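PDB 4WOY: mitochondrial dynamics protein MID49 from Mus musculus, which recruits the fission mediator dynamin-related protein 1 to the mitochondrial outer membrane, regulates its GTPase activity and is required for mitochondrial fission. Local coordinates for residues 1-9 / 321-329; 90-100 / 200-208. The protein carries 1 engineered substitution. All coordinates share one frame; numbering follows the deposited sequence.

How the interactions relate
The two contacts illustrate how one globular chain combines different kinds of long-range closure in the predicted cytoplasmic part of MID49. Interaction 1 joins the first helix of the crystallised fragment to its C-terminal residues at the surface, by ring packing and a loose pair of charges; interaction 2 joins two strands of the mixed sheet in the nucleotidyltransferase-like region, by backbone hydrogen bonds. Interaction 2 is nested in sequence within the loop that interaction 1 closes. In space they lie on opposite sides of the chain's centre, with their own centres 41 Å apart and their nearest atoms about 23 Å apart, so they do not touch. Neither contact includes a ligand.

Interaction 1 of 2, residues 1-9 / 321-329; sequences TFQERLLAF and GLQVPESLF
Phe329, the last residue of the chain, lays its ring against the first helical turns, between the rings of Phe2 and Phe9, and the three form an aromatic cluster. Both pairs are near parallel but slid so far apart that the rings barely overlap: the Phe9 and Phe329 planes differ by 18°, those of Phe2 and Phe329 by 22°. Phe329 CD1 sits over the rim of one Phe9 face, 4.0 Å from Phe9 CG. The far end of the Phe329 ring meets Leu6, with Phe329 CZ 3.7 Å from Leu6 CB. Phe2 directs CG anti to its backbone N (chi1 -175°), which carries its ring across to Pro325, where Phe2 CE1 is 3.4 Å from Pro325 CB. This is the close-packed side, and helices 228-241 and 272-288 flank it: Ile238 touches both Phe9 and Phe329, while Leu277 touches Phe2 and Pro325.

The polar side is loose in its bonding and order rather than in its distances. Arg5, an exposed residue, passes its side chain across that of Glu326 at about a right angle, and the aliphatic parts still touch, Arg5 CD lying 3.5 Å from Glu326 CG. Their charges form only a long salt bridge, Arg5 NH1 to Glu326 OE1 at 4.0 Å; the oxygen lies over one guanidinium face, so no N-H points at it. A bend at chi2 turns the Glu326 carboxylate back to the start of the helix, where OE2 is 3.2 Å from Phe2 N at an angle too poor for a hydrogen bond. Glu326 is also poorly ordered. The two segments are thus held together mainly by aromatic and aliphatic packing, while the acid, set beside the helix N-terminus and near an arginine, probably contributes a diffuse electrostatic attraction.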
# COMPACT_ATOMS: atom_id res chain seq x y z
N THR A 1 6.71 -16.10 -30.20
CA THR A 1 7.36 -14.86 -29.79
C THR A 1 6.78 -14.32 -28.50
O THR A 1 5.69 -14.71 -28.03
CB THR A 1 7.31 -13.71 -30.86
OG1 THR A 1 5.96 -13.29 -31.09
CG2 THR A 1 8.00 -14.09 -32.17
N PHE A 2 7.55 -13.40 -27.94
CA PHE A 2 7.37 -12.91 -26.59
C PHE A 2 6.04 -12.23 -26.33
O PHE A 2 5.39 -12.47 -25.30
CB PHE A 2 8.50 -11.95 -26.26
CG PHE A 2 8.50 -11.47 -24.85
CD1 PHE A 2 8.83 -12.33 -23.83
CD2 PHE A 2 8.15 -10.17 -24.54
CE1 PHE A 2 8.84 -11.90 -22.50
CE2 PHE A 2 8.15 -9.74 -23.21
CZ PHE A 2 8.50 -10.61 -22.20
N GLN A 3 5.62 -11.39 -27.27
CA GLN A 3 4.43 -10.58 -27.12
C GLN A 3 3.21 -11.48 -26.86
O GLN A 3 2.39 -11.18 -25.99
CB GLN A 3 4.21 -9.70 -28.35
CG GLN A 3 2.98 -8.81 -28.27
CD GLN A 3 3.18 -7.61 -27.34
OE1 GLN A 3 4.30 -7.34 -26.90
NE2 GLN A 3 2.10 -6.90 -27.03
N GLU A 4 3.11 -12.58 -27.61
CA GLU A 4 1.96 -13.47 -27.50
C GLU A 4 1.89 -14.12 -26.12
O GLU A 4 0.83 -14.14 -25.48
CB GLU A 4 2.03 -14.54 -28.58
CG GLU A 4 2.11 -13.99 -29.98
CD GLU A 4 2.34 -15.06 -31.03
OE1 GLU A 4 3.07 -14.78 -32.01
OE2 GLU A 4 1.85 -16.20 -30.86
N ARG A 5 3.02 -14.61 -25.65
CA ARG A 5 3.07 -15.28 -24.35
C ARG A 5 2.81 -14.29 -23.23
O ARG A 5 2.26 -14.64 -22.19
CB ARG A 5 4.42 -15.99 -24.14
CG ARG A 5 4.82 -16.86 -25.32
CD ARG A 5 5.58 -18.13 -24.91
NE ARG A 5 6.34 -18.66 -26.05
CZ ARG A 5 7.41 -19.45 -25.96
NH1 ARG A 5 7.86 -19.83 -24.77
NH2 ARG A 5 8.03 -19.85 -27.06
N LEU A 6 3.22 -13.05 -23.45
CA LEU A 6 3.02 -12.03 -22.45
C LEU A 6 1.54 -11.73 -22.31
O LEU A 6 1.03 -11.64 -21.21
CB LEU A 6 3.79 -10.77 -22.83
CG LEU A 6 3.72 -9.64 -21.80
CD1 LEU A 6 5.10 -9.02 -21.63
CD2 LEU A 6 2.67 -8.62 -22.19
N LEU A 7 0.87 -11.59 -23.45
CA LEU A 7 -0.56 -11.31 -23.48
C LEU A 7 -1.32 -12.48 -22.89
O LEU A 7 -2.31 -12.29 -22.17
CB LEU A 7 -1.03 -11.05 -24.90
CG LEU A 7 -0.53 -9.78 -25.60
CD1 LEU A 7 -1.23 -9.59 -26.93
CD2 LEU A 7 -0.69 -8.54 -24.73
N ALA A 8 -0.84 -13.68 -23.19
CA ALA A 8 -1.44 -14.91 -22.67
C ALA A 8 -1.34 -14.99 -21.14
O ALA A 8 -2.32 -15.29 -20.44
CB ALA A 8 -0.79 -16.13 -23.33
N PHE A 9 -0.16 -14.71 -20.61
CA PHE A 9 0.04 -14.68 -19.16
C PHE A 9 -0.85 -13.63 -18.50
O PHE A 9 -1.49 -13.88 -17.46
CB PHE A 9 1.51 -14.41 -18.84
CG PHE A 9 1.80 -14.34 -17.37
CD1 PHE A 9 2.05 -15.50 -16.65
CD2 PHE A 9 1.83 -13.12 -16.72
CE1 PHE A 9 2.33 -15.45 -15.31
CE2 PHE A 9 2.09 -13.06 -15.37
CZ PHE A 9 2.35 -14.23 -14.66
N GLY A 321 15.81 -11.91 -18.62
CA GLY A 321 15.14 -10.87 -19.38
C GLY A 321 15.43 -10.78 -20.87
O GLY A 321 14.49 -10.89 -21.66
N LEU A 322 16.67 -10.63 -21.32
CA LEU A 322 16.89 -10.66 -22.77
C LEU A 322 17.15 -12.06 -23.31
O LEU A 322 16.68 -12.42 -24.38
CB LEU A 322 18.02 -9.73 -23.21
CG LEU A 322 17.83 -8.22 -23.08
CD1 LEU A 322 19.10 -7.50 -23.54
CD2 LEU A 322 16.61 -7.72 -23.85
N GLN A 323 17.94 -12.84 -22.56
CA GLN A 323 18.32 -14.19 -22.97
C GLN A 323 17.17 -15.19 -23.17
O GLN A 323 17.00 -15.71 -24.27
CB GLN A 323 19.29 -14.77 -21.95
CG GLN A 323 18.88 -14.54 -20.52
CD GLN A 323 19.61 -15.45 -19.59
OE1 GLN A 323 19.60 -16.67 -19.76
NE2 GLN A 323 20.26 -14.87 -18.59
N VAL A 324 16.39 -15.46 -22.12
CA VAL A 324 15.33 -16.47 -22.21
C VAL A 324 14.07 -15.96 -21.53
O VAL A 324 13.68 -16.48 -20.48
CB VAL A 324 15.73 -17.79 -21.53
CG1 VAL A 324 14.90 -18.94 -22.07
CG2 VAL A 324 17.22 -18.06 -21.70
N PRO A 325 13.39 -14.99 -22.15
CA PRO A 325 12.30 -14.28 -21.48
C PRO A 325 11.02 -15.07 -21.10
O PRO A 325 10.47 -14.79 -20.04
CB PRO A 325 11.95 -13.17 -22.48
CG PRO A 325 12.50 -13.63 -23.79
CD PRO A 325 13.72 -14.40 -23.46
N GLU A 326 10.57 -16.03 -21.91
CA GLU A 326 9.33 -16.73 -21.58
C GLU A 326 9.57 -17.92 -20.68
O GLU A 326 8.65 -18.67 -20.37
CB GLU A 326 8.60 -17.23 -22.83
CG GLU A 326 8.27 -16.18 -23.88
CD GLU A 326 9.35 -16.05 -24.92
OE1 GLU A 326 10.37 -16.76 -24.82
OE2 GLU A 326 9.18 -15.25 -25.87
N SER A 327 10.80 -18.08 -20.24
CA SER A 327 11.10 -19.07 -19.24
C SER A 327 10.46 -18.67 -17.92
O SER A 327 10.16 -19.51 -17.08
CB SER A 327 12.61 -19.25 -19.10
OG SER A 327 13.21 -18.13 -18.46
N LEU A 328 10.16 -17.38 -17.78
CA LEU A 328 9.77 -16.83 -16.49
C LEU A 328 8.26 -16.79 -16.28
O LEU A 328 7.79 -16.78 -15.14
CB LEU A 328 10.36 -15.43 -16.32
CG LEU A 328 10.46 -14.90 -14.89
CD1 LEU A 328 10.92 -16.00 -13.95
CD2 LEU A 328 11.41 -13.73 -14.85
N PHE A 329 7.51 -16.70 -17.37
CA PHE A 329 6.05 -16.71 -17.31
C PHE A 329 5.53 -17.99 -16.66
O PHE A 329 5.40 -18.08 -15.44
CB PHE A 329 5.45 -16.56 -18.71
CG PHE A 329 5.58 -15.18 -19.29
CD1 PHE A 329 5.62 -14.06 -18.47
CD2 PHE A 329 5.67 -15.00 -20.65
CE1 PHE A 329 5.75 -12.78 -19.01
CE2 PHE A 329 5.80 -13.73 -21.19
CZ PHE A 329 5.84 -12.62 -20.36

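Interaction 2 of 2, residues 90-100 / 200-208. Engineered in segment 90-100: Ala93 (natural residue Arg).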
# COMPACT_ATOMS: atom_id res chain seq x y z
N THR A 90 14.62 13.00 12.98
CA THR A 90 14.47 12.59 14.36
C THR A 90 15.67 11.72 14.79
O THR A 90 16.54 11.46 13.98
CB THR A 90 13.16 11.82 14.58
OG1 THR A 90 13.19 10.60 13.81
CG2 THR A 90 12.00 12.64 14.12
N VAL A 91 15.71 11.31 16.06
CA VAL A 91 16.80 10.48 16.57
C VAL A 91 16.81 9.05 15.97
O VAL A 91 17.87 8.46 15.78
CB VAL A 91 16.78 10.43 18.10
CG1 VAL A 91 17.21 11.78 18.67
CG2 VAL A 91 15.40 10.02 18.61
N ALA A 92 15.64 8.51 15.65
CA ALA A 92 15.55 7.42 14.68
C ALA A 92 15.79 8.19 13.42
O ALA A 92 15.15 9.20 13.21
CB ALA A 92 14.18 6.74 14.68
N ALA A 93 16.71 7.77 12.59
CA ALA A 93 17.03 8.62 11.44
C ALA A 93 16.50 7.91 10.24
O ALA A 93 17.25 7.44 9.40
CB ALA A 93 18.53 8.86 11.35
N GLU A 94 15.19 7.75 10.24
CA GLU A 94 14.51 6.82 9.36
C GLU A 94 13.75 7.57 8.30
O GLU A 94 12.68 8.13 8.58
CB GLU A 94 13.56 5.92 10.19
CG GLU A 94 12.81 4.91 9.37
CD GLU A 94 13.70 4.16 8.39
OE1 GLU A 94 14.48 3.28 8.82
OE2 GLU A 94 13.63 4.47 7.18
N PRO A 95 14.28 7.58 7.07
CA PRO A 95 13.59 8.28 5.98
C PRO A 95 12.20 7.69 5.64
O PRO A 95 11.36 8.41 5.13
CB PRO A 95 14.58 8.16 4.81
CG PRO A 95 15.43 6.97 5.16
CD PRO A 95 15.55 6.97 6.63
N ARG A 96 11.94 6.43 5.97
CA ARG A 96 10.63 5.83 5.70
C ARG A 96 9.53 6.36 6.61
O ARG A 96 8.35 6.10 6.35
CB ARG A 96 10.67 4.30 5.84
CG ARG A 96 11.49 3.57 4.81
CD ARG A 96 11.61 2.11 5.20
NE ARG A 96 12.82 1.48 4.66
CZ ARG A 96 12.85 0.58 3.68
NH1 ARG A 96 11.72 0.17 3.10
NH2 ARG A 96 14.01 0.07 3.27
N CYS A 97 9.90 7.08 7.67
CA CYS A 97 8.92 7.47 8.70
C CYS A 97 8.80 8.97 8.92
O CYS A 97 9.57 9.77 8.41
CB CYS A 97 9.26 6.83 10.05
SG CYS A 97 9.32 5.05 10.06
N TRP A 98 7.81 9.34 9.71
CA TRP A 98 7.54 10.74 10.03
C TRP A 98 6.98 10.84 11.45
O TRP A 98 6.27 9.93 11.91
CB TRP A 98 6.55 11.34 9.01
CG TRP A 98 7.18 11.81 7.72
CD1 TRP A 98 7.72 11.04 6.71
CD2 TRP A 98 7.32 13.17 7.30
NE1 TRP A 98 8.20 11.85 5.70
CE2 TRP A 98 7.96 13.16 6.03
CE3 TRP A 98 6.97 14.40 7.86
CZ2 TRP A 98 8.24 14.32 5.34
CZ3 TRP A 98 7.25 15.56 7.16
CH2 TRP A 98 7.88 15.51 5.91
N ALA A 99 7.31 11.93 12.15
CA ALA A 99 6.73 12.16 13.48
C ALA A 99 5.64 13.21 13.39
O ALA A 99 5.65 14.07 12.50
CB ALA A 99 7.78 12.57 14.50
N VAL A 100 4.68 13.10 14.28
CA VAL A 100 3.58 14.04 14.37
C VAL A 100 3.71 14.73 15.74
O VAL A 100 3.49 14.11 16.79
CB VAL A 100 2.19 13.33 14.18
CG1 VAL A 100 1.06 14.32 14.24
CG2 VAL A 100 2.14 12.57 12.86
N LEU A 200 12.19 -0.68 16.67
CA LEU A 200 12.63 0.71 16.44
C LEU A 200 11.57 1.76 16.85
O LEU A 200 11.13 1.78 18.00
CB LEU A 200 13.04 0.90 14.97
CG LEU A 200 13.97 2.08 14.63
CD1 LEU A 200 15.22 2.05 15.50
CD2 LEU A 200 14.33 2.14 13.14
N ALA A 201 11.16 2.63 15.92
CA ALA A 201 10.29 3.78 16.24
C ALA A 201 8.80 3.62 15.91
O ALA A 201 8.32 4.13 14.91
CB ALA A 201 10.82 4.98 15.54
N SER A 202 8.07 2.97 16.81
CA SER A 202 6.66 2.67 16.62
C SER A 202 5.82 3.86 17.02
O SER A 202 4.63 3.93 16.69
CB SER A 202 6.24 1.42 17.41
OG SER A 202 6.35 0.23 16.63
N ASN A 203 6.43 4.82 17.69
CA ASN A 203 5.77 6.10 17.84
C ASN A 203 5.68 6.82 16.48
O ASN A 203 4.73 7.53 16.21
CB ASN A 203 6.50 6.95 18.88
CG ASN A 203 6.46 6.33 20.27
OD1 ASN A 203 5.46 5.73 20.68
ND2 ASN A 203 7.57 6.45 21.00
N LEU A 204 6.64 6.57 15.59
CA LEU A 204 6.62 7.20 14.28
C LEU A 204 5.56 6.61 13.34
O LEU A 204 5.19 5.44 13.46
CB LEU A 204 8.00 7.11 13.62
CG LEU A 204 9.11 7.80 14.42
CD1 LEU A 204 10.43 7.67 13.72
CD2 LEU A 204 8.80 9.26 14.68
N TRP A 205 5.10 7.44 12.41
CA TRP A 205 4.15 7.08 11.36
C TRP A 205 4.91 6.62 10.11
O TRP A 205 6.06 7.00 9.92
CB TRP A 205 3.25 8.27 11.03
CG TRP A 205 2.39 8.61 12.18
CD1 TRP A 205 2.79 9.05 13.40
CD2 TRP A 205 0.97 8.47 12.24
NE1 TRP A 205 1.71 9.20 14.23
CE2 TRP A 205 0.58 8.86 13.54
CE3 TRP A 205 -0.00 8.07 11.32
CZ2 TRP A 205 -0.74 8.85 13.94
CZ3 TRP A 205 -1.31 8.07 11.72
CH2 TRP A 205 -1.68 8.46 13.02
N LEU A 206 4.27 5.81 9.28
CA LEU A 206 4.92 5.35 8.07
C LEU A 206 4.47 6.20 6.86
O LEU A 206 3.27 6.48 6.67
CB LEU A 206 4.61 3.87 7.86
CG LEU A 206 5.30 3.14 6.72
CD1 LEU A 206 6.74 2.88 7.15
CD2 LEU A 206 4.59 1.87 6.44
N GLN A 207 5.41 6.64 6.05
CA GLN A 207 5.04 7.41 4.88
C GLN A 207 4.39 6.50 3.86
O GLN A 207 4.89 5.43 3.54
CB GLN A 207 6.25 8.08 4.25
CG GLN A 207 5.90 8.87 3.00
CD GLN A 207 7.12 9.46 2.32
OE1 GLN A 207 8.06 8.74 1.96
NE2 GLN A 207 7.12 10.78 2.16
N ASP A 208 3.28 6.97 3.31
CA ASP A 208 2.60 6.25 2.26
C ASP A 208 2.58 7.08 0.99
O ASP A 208 1.87 8.08 0.91
CB ASP A 208 1.19 5.91 2.70
CG ASP A 208 0.38 5.29 1.57
OD1 ASP A 208 0.96 4.48 0.83
OD2 ASP A 208 -0.82 5.63 1.42
O HOH W 1 7.75 4.38 3.92
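Strands 97-100 and 205-208 are antiparallel neighbours, strongly twisted with their directions 124° apart, in the mixed sheet of MID49, in the part of the chain related to nucleotidyltransferases. Trp98 and Trp205 make the hydrogen-bonded pair: Trp205 N reaches Trp98 O at 2.8 Å, and Trp98 N returns to Trp205 O at 2.9 Å. A third bond, Gln207 N to Arg96 O, is 3.0 Å long; one water donates to both Arg96 O and Gln207 O. Both indoles share a sheet face, where Leu192 touches each. Val100 CG2 makes a CH-pi contact over the five-membered ring of Trp205, 3.8 Å from its centroid, while Trp205 NE1 forms a hydrogen bond with Leu124 O.

Cys97 and Leu206 are the non-hydrogen-bonded pair on the other face. Just before the strand, Leu204 spreads its branches, setting CD2 3.5 Å from Ala99 CB and CD1 4.0 Å from Ala92 CB. The type I turn from Glu94 to Cys97 is braced by Glu94 OE2, whose anti lone pair accepts Arg96 N at 2.9 Å. A hydrogen-bonded pair next to a non-hydrogen-bonded one is typical of antiparallel strands, here within a nucleotidyltransferase-like fold.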